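Local coordinates for hypothetical protein TTHA1606 (Thermus thermophilus, PDB 2YYB), which is of unknown function but belongs to the GTP cyclohydrolase I type 2/NIF3 family and probably binds divalent metal ions, at residues Glu84-Gln88 with Gly89-Leu93. Residues are numbered along the deposited sequence; the frame is centred on the assembly and turned at random.
Sequences ETLFQ and GGINL
L86 lays its forked end over I91, in the turn after its helix, and L93, in the strand beyond: CD2 meets I91 CG2 at 3.8 Å, and CD1 lies 4.0 Å from L93 CB, with L93 CD2 close behind. The L86 and I91 side chains cross at about a right angle. L86 CG stands opposite the carbonyl carbon (chi1 -61°), which sends the fork off the helix towards the strand. I91 and L93 answer with CB directed at the helix, whereas that of N92, between them, points away. Between helix and strand the chain reverses through a Schellman motif, identified by two bonds and one backbone angle. I91 N reaches L86 O at 3.1 Å, G90 N reaches F87 O at 2.8 Å, and G90, the C-prime residue, has a positive phi, a backbone shape that glycine adopts readily. The inner bond has a nearly straight N-H...O angle of 169°, yet its donor sits above the carbonyl plane of F87. G89 N still makes the last helical bond, to T85 O at 3.2 Å, and a weak one to L86 O, which therefore accepts from both G89 and I91. The turn joins helix 77-88 to strand 92-95 in the beta-alpha-beta unit that starts with strand 60-63. F50 of helix 47-55 and V30 of strand 27-30 also touch L86, and L61 packs on both I91 and L93. With an alanine here in place of L86, I91 CG2 and L93 CB would probably lose their partner on the helix, leaving a gap between helix and sheet. On the helix itself, F87 meets F87 of a second subunit, the ring planes at about 45°.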
ATOM      1  N   GLU A  84     -27.533  23.319  -4.612  1.00 29.91           N
ATOM      2  CA  GLU A  84     -28.651  24.090  -5.143  1.00 30.04           C
ATOM      3  C   GLU A  84     -28.511  25.541  -4.695  1.00 29.33           C
ATOM      4  O   GLU A  84     -28.751  26.466  -5.476  1.00 30.61           O
ATOM      5  CB  GLU A  84     -29.994  23.516  -4.663  1.00 30.66           C
ATOM      6  CG  GLU A  84     -30.356  22.207  -5.311  1.00 36.82           C
ATOM      7  CD  GLU A  84     -31.674  21.636  -4.822  1.00 41.28           C
ATOM      8  OE1 GLU A  84     -31.800  21.374  -3.597  1.00 44.34           O
ATOM      9  OE2 GLU A  84     -32.587  21.440  -5.664  1.00 41.95           O
ATOM     10  N   THR A  85     -28.125  25.723  -3.433  1.00 27.59           N
ATOM     11  CA  THR A  85     -27.933  27.035  -2.837  1.00 26.38           C
ATOM     12  C   THR A  85     -26.783  27.775  -3.514  1.00 27.51           C
ATOM     13  O   THR A  85     -26.928  28.922  -3.927  1.00 27.77           O
ATOM     14  CB  THR A  85     -27.635  26.890  -1.353  1.00 26.79           C
ATOM     15  OG1 THR A  85     -28.695  26.160  -0.747  1.00 28.09           O
ATOM     16  CG2 THR A  85     -27.522  28.224  -0.678  1.00 26.12           C
ATOM     17  N   LEU A  86     -25.627  27.144  -3.638  1.00 27.11           N
ATOM     18  CA  LEU A  86     -24.553  27.851  -4.314  1.00 27.24           C
ATOM     19  C   LEU A  86     -25.025  28.199  -5.732  1.00 27.54           C
ATOM     20  O   LEU A  86     -24.909  29.344  -6.154  1.00 28.50           O
ATOM     21  CB  LEU A  86     -23.267  27.016  -4.372  1.00 25.17           C
ATOM     22  CG  LEU A  86     -22.623  26.599  -3.044  1.00 25.74           C
ATOM     23  CD1 LEU A  86     -21.360  25.823  -3.351  1.00 26.43           C
ATOM     24  CD2 LEU A  86     -22.296  27.803  -2.177  1.00 23.47           C
ATOM     25  N   PHE A  87     -25.568  27.223  -6.458  1.00 28.06           N
ATOM     26  CA  PHE A  87     -26.044  27.465  -7.832  1.00 28.51           C
ATOM     27  C   PHE A  87     -27.022  28.630  -7.868  1.00 29.42           C
ATOM     28  O   PHE A  87     -26.805  29.619  -8.563  1.00 29.54           O
ATOM     29  CB  PHE A  87     -26.741  26.220  -8.406  1.00 26.01           C
ATOM     30  CG  PHE A  87     -25.807  25.102  -8.785  1.00 24.34           C
ATOM     31  CD1 PHE A  87     -24.439  25.197  -8.561  1.00 22.72           C
ATOM     32  CD2 PHE A  87     -26.311  23.922  -9.326  1.00 24.19           C
ATOM     33  CE1 PHE A  87     -23.603  24.134  -8.865  1.00 23.10           C
ATOM     34  CE2 PHE A  87     -25.475  22.853  -9.631  1.00 20.34           C
ATOM     35  CZ  PHE A  87     -24.122  22.960  -9.398  1.00 20.97           C
ATOM     36  N   GLN A  88     -28.100  28.508  -7.100  1.00 30.31           N
ATOM     37  CA  GLN A  88     -29.117  29.541  -7.035  1.00 31.33           C
ATOM     38  C   GLN A  88     -28.512  30.940  -6.912  1.00 32.49           C
ATOM     39  O   GLN A  88     -29.042  31.885  -7.489  1.00 35.69           O
ATOM     40  CB  GLN A  88     -30.036  29.282  -5.851  1.00 32.22           C
ATOM     41  CG  GLN A  88     -31.282  30.119  -5.827  1.00 35.26           C
ATOM     42  CD  GLN A  88     -32.163  29.810  -4.619  1.00 38.75           C
ATOM     43  OE1 GLN A  88     -32.521  28.652  -4.356  1.00 40.79           O
ATOM     44  NE2 GLN A  88     -32.523  30.853  -3.876  1.00 42.50           N
ATOM     45  N   GLY A  89     -27.405  31.081  -6.185  1.00 30.51           N
ATOM     46  CA  GLY A  89     -26.813  32.392  -6.011  1.00 28.56           C
ATOM     47  C   GLY A  89     -25.580  32.711  -6.830  1.00 27.89           C
ATOM     48  O   GLY A  89     -24.929  33.736  -6.610  1.00 27.29           O
ATOM     49  N   GLY A  90     -25.254  31.849  -7.781  1.00 27.21           N
ATOM     50  CA  GLY A  90     -24.073  32.088  -8.598  1.00 27.84           C
ATOM     51  C   GLY A  90     -22.843  32.254  -7.734  1.00 29.02           C
ATOM     52  O   GLY A  90     -21.907  32.954  -8.094  1.00 29.60           O
ATOM     53  N   ILE A  91     -22.844  31.582  -6.588  1.00 29.61           N
ATOM     54  CA  ILE A  91     -21.750  31.660  -5.626  1.00 29.74           C
ATOM     55  C   ILE A  91     -20.564  30.754  -5.962  1.00 29.77           C
ATOM     56  O   ILE A  91     -20.740  29.567  -6.225  1.00 31.03           O
ATOM     57  CB  ILE A  91     -22.272  31.300  -4.216  1.00 29.41           C
ATOM     58  CG1 ILE A  91     -23.378  32.276  -3.825  1.00 27.16           C
ATOM     59  CG2 ILE A  91     -21.109  31.285  -3.199  1.00 30.89           C
ATOM     60  CD1 ILE A  91     -24.172  31.893  -2.592  1.00 26.14           C
ATOM     61  N   ASN A  92     -19.364  31.327  -5.967  1.00 28.46           N
ATOM     62  CA  ASN A  92     -18.152  30.559  -6.228  1.00 28.33           C
ATOM     63  C   ASN A  92     -17.690  30.067  -4.859  1.00 28.59           C
ATOM     64  O   ASN A  92     -17.726  30.830  -3.891  1.00 28.86           O
ATOM     65  CB  ASN A  92     -17.049  31.440  -6.816  1.00 27.33           C
ATOM     66  CG  ASN A  92     -17.335  31.892  -8.227  1.00 28.09           C
ATOM     67  OD1 ASN A  92     -17.301  31.110  -9.184  1.00 27.62           O
ATOM     68  ND2 ASN A  92     -17.603  33.175  -8.371  1.00 29.61           N
ATOM     69  N   LEU A  93     -17.278  28.800  -4.771  1.00 27.36           N
ATOM     70  CA  LEU A  93     -16.795  28.228  -3.512  1.00 24.60           C
ATOM     71  C   LEU A  93     -15.323  27.939  -3.668  1.00 25.47           C
ATOM     72  O   LEU A  93     -14.945  27.115  -4.513  1.00 24.40           O
ATOM     73  CB  LEU A  93     -17.499  26.914  -3.165  1.00 20.85           C
ATOM     74  CG  LEU A  93     -17.132  26.428  -1.756  1.00 19.35           C
ATOM     75  CD1 LEU A  93     -17.607  27.448  -0.728  1.00 16.25           C
ATOM     76  CD2 LEU A  93     -17.746  25.077  -1.473  1.00 19.09           C
TER